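Long-range contacts in cellulosomal scaffoldin anchoring protein C (Acetivibrio cellulolyticus, PDB 4UYP), which anchors cellulosomes to the bacterial cell surface through cohesin domains, of which this chain, the third, binds the dockerin of the adaptor scaffoldin ScaB: residues G30-L34 with F77-V81; E108-T114 with D136-V141. All blocks are in the same frame, centred on the assembly; numbering follows the deposited sequence. Where two conformers were deposited one is given.

How the contacts relate
Both contacts are antiparallel strand pairings in one cohesin domain, a nine-stranded beta sandwich of jelly-roll type, and they lie on opposite sides of the chain's centre, with their own centres 28 Å apart. Contact 1 closes before contact 2 opens along the chain: it pairs the start of strand 33-39 with the end of strand 72-78, and contact 2 then pairs strand 109-122 with the last strand, 133-141. Strands 33-39 and 109-122 are direct neighbours, so the two pairings are joined through adjacent strands, although the nearest atoms of the two contacts stay about 9 Å apart. The two places meet different partners: contact 1 touches the ScaB dockerin chain, whereas contact 2 faces a second copy of the cohesin.

Contact 1. Residues G30-L34 with F77-V81; sequences GIYAL and FEAPV
Ala-33 with Glu-78 and Leu-34 with Phe-77 form a short antiparallel ladder, and a bond from Ala-79 N to Tyr-32 O, at 2.8 Å the shortest of three backbone hydrogen bonds here, extends it just beyond the strand ends. This is where strands 33-39 and 72-78 of the cohesin sheet pair, and Tyr-32 and Ala-33 form a classic beta bulge opposite Tyr-122 of the strand on the other flank. Leu-34 lays CG 3.8 Å from Phe-77 CB, and both side chains also pack on Phe-93. The Phe-77 ring turns one edge to the Ile-31 carbonyl, its CE2 lying 3.3 Å from Ile-31 O, while Ala-79 N sits over the rim of one ring face. CG of Tyr-32 is anti to the backbone N (chi1 -176°), which carries the ring out past Ala-79, CD1 coming 3.7 Å from Ala-79 CB. The dockerin chain of ScaB covers this end: its Arg-22 makes a salt bridge with Glu-78, its Arg-58 binds Ala-79 O, and its Asp-59 is hydrogen-bonded to Tyr-32 OH. One water bridges the two segments, donating to Tyr-32 OH at 2.8 Å and to Val-81 O at 2.6 Å.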
ATOM      1  N   GLY C  30      15.545 -13.940  17.489  1.00 12.40           N
ATOM      2  CA  GLY C  30      15.826 -13.833  16.047  1.00 11.65           C
ATOM      3  C   GLY C  30      14.580 -13.722  15.171  1.00 11.84           C
ATOM      4  O   GLY C  30      13.559 -14.405  15.405  1.00 12.68           O
ATOM      5  N   ILE C  31      14.719 -12.878  14.114  1.00 10.62           N
ATOM      6  CA  ILE C  31      13.728 -12.827  13.054  1.00 10.91           C
ATOM      7  C   ILE C  31      14.213 -13.759  11.950  1.00 10.95           C
ATOM      8  O   ILE C  31      15.354 -13.575  11.429  1.00 10.71           O
ATOM      9  CB  ILE C  31      13.612 -11.379  12.489  1.00 10.61           C
ATOM     10  CG1 ILE C  31      13.222 -10.371  13.597  1.00 10.88           C
ATOM     11  CG2 ILE C  31      12.593 -11.420  11.346  1.00 12.21           C
ATOM     12  CD1 ILE C  31      13.346  -8.865  13.103  1.00 11.17           C
ATOM     13  N   TYR C  32      13.419 -14.802  11.671  1.00 10.47           N
ATOM     14  CA  TYR C  32      13.786 -15.766  10.644  1.00 10.11           C
ATOM     15  C   TYR C  32      13.386 -15.326   9.228  1.00  9.61           C
ATOM     16  O   TYR C  32      14.018 -15.743   8.250  1.00 10.09           O
ATOM     17  CB  TYR C  32      13.031 -17.071  11.063  1.00 10.47           C
ATOM     18  CG  TYR C  32      13.310 -18.287  10.227  1.00 10.04           C
ATOM     19  CD1 TYR C  32      14.630 -18.820  10.186  1.00 10.82           C
ATOM     20  CD2 TYR C  32      12.348 -18.911   9.473  1.00 11.48           C
ATOM     21  CE1 TYR C  32      14.879 -19.989   9.467  1.00 12.37           C
ATOM     22  CE2 TYR C  32      12.578 -20.112   8.753  1.00 10.96           C
ATOM     23  CZ  TYR C  32      13.855 -20.616   8.749  1.00 11.79           C
ATOM     24  OH  TYR C  32      14.147 -21.772   8.064  1.00 13.10           O
ATOM     25  N   ALA C  33      12.234 -14.617   9.123  1.00  9.53           N
ATOM     26  CA  ALA C  33      11.773 -14.247   7.753  1.00  9.89           C
ATOM     27  C   ALA C  33      10.945 -12.990   7.936  1.00  9.86           C
ATOM     28  O   ALA C  33      10.254 -12.799   8.911  1.00 11.02           O
ATOM     29  CB  ALA C  33      10.924 -15.349   7.109  1.00 11.99           C
ATOM     30  N   LEU C  34      10.976 -12.110   6.931  1.00  8.30           N
ATOM     31  CA  LEU C  34      10.145 -10.886   6.963  1.00  8.53           C
ATOM     32  C   LEU C  34      10.004 -10.410   5.551  1.00  8.50           C
ATOM     33  O   LEU C  34      10.825 -10.645   4.647  1.00  8.20           O
ATOM     34  CB  LEU C  34      10.793  -9.793   7.852  1.00  8.26           C
ATOM     35  CG  LEU C  34      12.032  -9.093   7.246  1.00  7.79           C
ATOM     36  CD1 LEU C  34      11.560  -7.752   6.613  1.00  9.22           C
ATOM     37  CD2 LEU C  34      13.035  -8.826   8.397  1.00  9.19           C
ATOM     38  N   PHE C  77      13.684 -10.707   3.810  1.00  9.29           N
ATOM     39  CA  PHE C  77      14.799 -11.427   4.468  1.00  8.43           C
ATOM     40  C   PHE C  77      14.341 -12.830   4.770  1.00  9.61           C
ATOM     41  O   PHE C  77      13.205 -13.053   5.246  1.00  9.57           O
ATOM     42  CB  PHE C  77      15.151 -10.749   5.785  1.00  9.27           C
ATOM     43  CG  PHE C  77      16.188 -11.497   6.596  1.00  9.51           C
ATOM     44  CD1 PHE C  77      17.531 -11.531   6.202  1.00 10.03           C
ATOM     45  CD2 PHE C  77      15.807 -12.206   7.717  1.00  9.39           C
ATOM     46  CE1 PHE C  77      18.494 -12.212   6.937  1.00 11.36           C
ATOM     47  CE2 PHE C  77      16.761 -12.912   8.462  1.00 10.08           C
ATOM     48  CZ  PHE C  77      18.083 -12.921   8.080  1.00 10.75           C
ATOM     49  N   GLU C  78      15.173 -13.812   4.389  1.00  9.74           N
ATOM     50  CA  GLU C  78      14.916 -15.232   4.716  1.00 10.33           C
ATOM     51  C   GLU C  78      16.212 -15.755   5.321  1.00  9.93           C
ATOM     52  O   GLU C  78      17.207 -15.905   4.545  1.00 10.36           O
ATOM     53  CB  GLU C  78      14.533 -15.982   3.489  1.00 11.67           C
ATOM     54  CG  GLU C  78      13.236 -15.490   2.759  1.00 11.50           C
ATOM     55  CD  GLU C  78      13.256 -15.843   1.235  1.00 13.62           C
ATOM     56  OE1 GLU C  78      14.215 -15.435   0.510  1.00 16.24           O
ATOM     57  OE2 GLU C  78      12.241 -16.543   0.923  1.00 19.23           O
ATOM     58  N   ALA C  79      16.268 -15.993   6.614  1.00  9.92           N
ATOM     59  CA  ALA C  79      17.458 -16.620   7.167  1.00 10.52           C
ATOM     60  C   ALA C  79      17.664 -17.988   6.570  1.00 10.57           C
ATOM     61  O   ALA C  79      16.721 -18.626   6.137  1.00 11.66           O
ATOM     62  CB  ALA C  79      17.270 -16.759   8.639  1.00 11.90           C
ATOM     63  N   PRO C  80      18.913 -18.401   6.497  1.00 10.55           N
ATOM     64  CA  PRO C  80      19.126 -19.792   6.052  1.00 11.21           C
ATOM     65  C   PRO C  80      18.519 -20.794   7.048  1.00 12.45           C
ATOM     66  O   PRO C  80      18.268 -20.447   8.219  1.00 13.83           O
ATOM     67  CB  PRO C  80      20.695 -19.859   6.019  1.00 11.47           C
ATOM     68  CG  PRO C  80      21.119 -18.891   7.113  1.00 11.43           C
ATOM     69  CD  PRO C  80      20.149 -17.713   6.878  1.00 11.19           C
ATOM     70  N   VAL C  81      18.417 -22.025   6.540  1.00 15.06           N
ATOM     71  CA  VAL C  81      17.648 -23.036   7.310  0.50 17.08           C
ATOM     72  C   VAL C  81      18.278 -23.417   8.609  1.00 19.56           C
ATOM     73  O   VAL C  81      17.582 -23.857   9.545  1.00 21.74           O
ATOM     74  CB  VAL C  81      17.365 -24.332   6.561  0.50 18.14           C
ATOM     75  CG1 VAL C  81      16.224 -25.097   7.258  0.50 17.99           C
ATOM     76  CG2 VAL C  81      16.928 -24.042   5.187  0.50 17.98           C
TER
HETATM   77  O   HOH W   1      15.131 -23.429  10.127  1.00 17.68           O

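Contact 2. Residues E108-T114 with D136-V141; sequences ELYNITT and DGKIEV. With SO4 (sulfate ion), chain P.
Glu-108 O accepts a nearly straight bond from Val-141 N (172° at the hydrogen), and Glu-108 OE1 takes the Tyr-110 hydroxyl at 2.5 Å, from above the carboxylate plane. Leu-109 lies alongside Glu-140, its CD2 3.6 Å from Glu-140 CG. Tyr-110 exchanges two backbone bonds with Ile-139; its ring has CE2 3.5 Å from Val-141 CG2. Strands 109-122 and 133-141 thus run antiparallel in the cohesin sheet, strand 133-141 in turn lying parallel to strand 3-11. Asn-111 stands beside Lys-138 and turns its amide to the second subunit, where Val-132 O and Tyr-134 N bind it. On the other face Ile-112 meets Ile-139, CD1 to CD1 at 3.8 Å; Ile-139 also packs on Val-17, Val-19 and Val-45, and Ile-112 on Ile-6 and Phe-40. Thr-113 packs its CB against Asp-136 OD2, while its hydroxyl bonds Ser-116 of the second subunit. Chi1 of Asp-136 (-75°) sets CG beside its own backbone N, and from there OD1 meets Thr-114 N at 2.9 Å. Asp-136 belongs to a calcium site seen in this protein, with no calcium bound to this chain here; separately, Asp-136 N donates to O3 of a sulfate, probably from crystallisation, also held by Asp-136 N of the second subunit.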
ATOM      1  N   GLU C 108       7.027  20.729  -0.674  1.00 10.44           N
ATOM      2  CA  GLU C 108       6.260  19.482  -0.833  1.00 10.17           C
ATOM      3  C   GLU C 108       6.776  18.454   0.151  1.00  9.16           C
ATOM      4  O   GLU C 108       8.001  18.420   0.550  1.00 10.09           O
ATOM      5  CB  GLU C 108       6.414  18.972  -2.245  1.00 10.89           C
ATOM      6  CG  GLU C 108       5.780  19.937  -3.266  1.00 12.85           C
ATOM      7  CD  GLU C 108       5.836  19.469  -4.728  1.00 15.32           C
ATOM      8  OE1 GLU C 108       5.921  18.342  -5.037  1.00 20.53           O
ATOM      9  OE2 GLU C 108       5.474  20.329  -5.539  1.00 22.80           O
ATOM     10  N   LEU C 109       5.867  17.609   0.632  1.00 10.37           N
ATOM     11  CA  LEU C 109       6.195  16.564   1.623  1.00  9.76           C
ATOM     12  C   LEU C 109       5.739  15.246   1.049  1.00 10.33           C
ATOM     13  O   LEU C 109       4.527  15.120   0.670  1.00 12.41           O
ATOM     14  CB  LEU C 109       5.465  16.798   2.963  1.00 11.25           C
ATOM     15  CG  LEU C 109       5.741  18.210   3.565  1.00 12.18           C
ATOM     16  CD1 LEU C 109       4.909  18.354   4.826  1.00 14.42           C
ATOM     17  CD2 LEU C 109       7.188  18.412   3.955  1.00 14.07           C
ATOM     18  N   TYR C 110       6.621  14.290   0.967  1.00  9.17           N
ATOM     19  CA  TYR C 110       6.258  12.966   0.378  1.00  9.17           C
ATOM     20  C   TYR C 110       6.259  11.981   1.462  1.00 10.12           C
ATOM     21  O   TYR C 110       7.244  11.729   2.187  1.00 11.30           O
ATOM     22  CB  TYR C 110       7.233  12.584  -0.722  1.00  9.42           C
ATOM     23  CG  TYR C 110       7.429  13.688  -1.775  1.00 10.70           C
ATOM     24  CD1 TYR C 110       6.351  14.517  -2.167  1.00 11.31           C
ATOM     25  CD2 TYR C 110       8.662  13.990  -2.287  1.00 13.04           C
ATOM     26  CE1 TYR C 110       6.469  15.507  -3.156  1.00 12.86           C
ATOM     27  CE2 TYR C 110       8.799  14.945  -3.280  1.00 11.12           C
ATOM     28  CZ  TYR C 110       7.700  15.751  -3.659  1.00 12.21           C
ATOM     29  OH  TYR C 110       7.824  16.764  -4.580  1.00 14.39           O
ATOM     30  N   ASN C 111       5.072  11.333   1.697  1.00 10.10           N
ATOM     31  CA  ASN C 111       4.924  10.290   2.744  1.00 10.53           C
ATOM     32  C   ASN C 111       5.436   8.937   2.203  1.00 10.20           C
ATOM     33  O   ASN C 111       4.984   8.463   1.123  1.00 10.82           O
ATOM     34  CB  ASN C 111       3.414  10.188   3.001  1.00 10.33           C
ATOM     35  CG  ASN C 111       2.911  11.463   3.650  1.00 12.98           C
ATOM     36  OD1 ASN C 111       2.985  11.589   4.892  1.00 16.12           O
ATOM     37  ND2 ASN C 111       2.365  12.342   2.850  1.00 14.05           N
ATOM     38  N   ILE C 112       6.386   8.387   2.962  1.00  9.74           N
ATOM     39  CA  ILE C 112       6.948   7.033   2.560  1.00  9.39           C
ATOM     40  C   ILE C 112       6.419   6.119   3.677  1.00  9.11           C
ATOM     41  O   ILE C 112       6.754   6.207   4.831  1.00  9.66           O
ATOM     42  CB  ILE C 112       8.512   7.150   2.606  1.00 10.02           C
ATOM     43  CG1 ILE C 112       9.055   8.302   1.721  1.00 10.62           C
ATOM     44  CG2 ILE C 112       9.089   5.848   2.136  1.00 11.01           C
ATOM     45  CD1 ILE C 112       8.631   8.317   0.241  1.00 10.96           C
ATOM     46  N   THR C 113       5.481   5.315   3.187  1.00 11.41           N
ATOM     47  CA  THR C 113       4.551   4.614   4.096  1.00 11.34           C
ATOM     48  C   THR C 113       4.734   3.104   4.191  1.00 11.76           C
ATOM     49  O   THR C 113       4.887   2.508   3.180  1.00 12.59           O
ATOM     50  CB  THR C 113       3.037   4.875   3.617  1.00 11.29           C
ATOM     51  OG1 THR C 113       2.797   4.508   2.297  1.00 14.94           O
ATOM     52  CG2 THR C 113       2.726   6.455   3.693  1.00 14.99           C
ATOM     53  N   THR C 114       4.714   2.558   5.378  1.00 11.40           N
ATOM     54  CA  THR C 114       4.736   1.043   5.538  1.00 11.37           C
ATOM     55  C   THR C 114       3.399   0.446   5.107  1.00 13.33           C
ATOM     56  O   THR C 114       2.354   0.933   5.621  1.00 14.62           O
ATOM     57  CB  THR C 114       5.018   0.724   6.950  1.00 10.67           C
ATOM     58  OG1 THR C 114       6.244   1.331   7.421  1.00 14.08           O
ATOM     59  CG2 THR C 114       5.204  -0.844   7.071  1.00 12.33           C
ATOM     60  N   ASP C 136       6.384   5.738  10.065  1.00 14.98           N
ATOM     61  CA  ASP C 136       6.657   6.091   8.652  1.00 12.77           C
ATOM     62  C   ASP C 136       7.557   7.385   8.604  1.00 12.12           C
ATOM     63  O   ASP C 136       7.837   8.068   9.577  1.00 14.97           O
ATOM     64  CB  ASP C 136       5.335   6.362   7.935  1.00 13.78           C
ATOM     65  CG  ASP C 136       4.524   5.128   7.610  1.00 16.60           C
ATOM     66  OD1 ASP C 136       5.124   4.053   7.846  1.00 18.99           O
ATOM     67  OD2 ASP C 136       3.378   5.338   7.117  1.00 20.55           O
ATOM     68  N   GLY C 137       8.028   7.632   7.355  1.00 11.37           N
ATOM     69  CA  GLY C 137       8.965   8.752   7.093  1.00 10.99           C
ATOM     70  C   GLY C 137       8.350   9.714   6.107  1.00 10.85           C
ATOM     71  O   GLY C 137       7.387   9.426   5.389  1.00 11.37           O
ATOM     72  N   LYS C 138       8.966  10.888   6.021  1.00 10.35           N
ATOM     73  CA  LYS C 138       8.576  11.864   5.020  1.00 10.18           C
ATOM     74  C   LYS C 138       9.876  12.391   4.351  1.00  9.25           C
ATOM     75  O   LYS C 138      10.953  12.455   4.971  1.00 11.36           O
ATOM     76  CB  LYS C 138       7.908  13.091   5.673  1.00 13.10           C
ATOM     77  CG  LYS C 138       6.572  12.749   6.330  1.00 17.83           C
ATOM     78  CD  LYS C 138       6.115  14.004   7.077  1.00 23.45           C
ATOM     79  CE  LYS C 138       5.224  13.793   8.232  1.00 24.42           C
ATOM     80  NZ  LYS C 138       5.538  12.706   9.086  1.00 23.20           N
ATOM     81  N   ILE C 139       9.759  12.720   3.076  1.00  8.78           N
ATOM     82  CA  ILE C 139      10.834  13.466   2.383  1.00  8.67           C
ATOM     83  C   ILE C 139      10.313  14.872   2.145  1.00  8.63           C
ATOM     84  O   ILE C 139       9.212  15.077   1.572  1.00 10.22           O
ATOM     85  CB  ILE C 139      11.126  12.834   1.015  1.00  8.73           C
ATOM     86  CG1 ILE C 139      11.696  11.422   1.193  1.00  9.03           C
ATOM     87  CG2 ILE C 139      12.116  13.731   0.182  1.00  9.18           C
ATOM     88  CD1 ILE C 139      11.659  10.644  -0.147  1.00  9.38           C
ATOM     89  N   GLU C 140      11.049  15.869   2.675  1.00  7.76           N
ATOM     90  CA  GLU C 140      10.703  17.274   2.422  1.00  8.09           C
ATOM     91  C   GLU C 140      11.562  17.882   1.320  1.00  7.99           C
ATOM     92  O   GLU C 140      12.779  17.733   1.347  1.00  8.68           O
ATOM     93  CB  GLU C 140      10.892  18.079   3.768  1.00  9.03           C
ATOM     94  CG  GLU C 140      10.592  19.602   3.508  1.00  9.46           C
ATOM     95  CD  GLU C 140      10.379  20.409   4.790  1.00 11.60           C
ATOM     96  OE1 GLU C 140      10.502  19.855   5.898  1.00 12.94           O
ATOM     97  OE2 GLU C 140      10.069  21.590   4.632  1.00 12.21           O
ATOM     98  N   VAL C 141      10.900  18.518   0.335  1.00  8.43           N
ATOM     99  CA  VAL C 141      11.652  19.191  -0.751  1.00  8.68           C
ATOM    100  C   VAL C 141      12.148  20.576  -0.271  1.00  9.50           C
ATOM    101  O   VAL C 141      11.318  21.378   0.182  1.00 10.00           O
ATOM    102  CB  VAL C 141      10.788  19.299  -1.991  1.00  8.86           C
ATOM    103  CG1 VAL C 141      11.644  19.927  -3.085  1.00  9.84           C
ATOM    104  CG2 VAL C 141      10.317  17.914  -2.391  1.00 10.40           C
TER
HETATM  105  S   SO4 P1147       2.946   6.833  11.458  1.00 33.37           S
HETATM  106  O1  SO4 P1147       4.093   7.656  12.067  1.00 43.21           O
HETATM  107  O2  SO4 P1147       1.974   6.318  12.534  1.00 37.66           O
HETATM  108  O3  SO4 P1147       3.653   5.663  10.842  1.00 25.46           O
HETATM  109  O4  SO4 P1147       2.032   7.518  10.450  1.00 24.67           O
HETATM  110  O   HOH W   2       4.200   9.258   6.050  1.00 28.17           O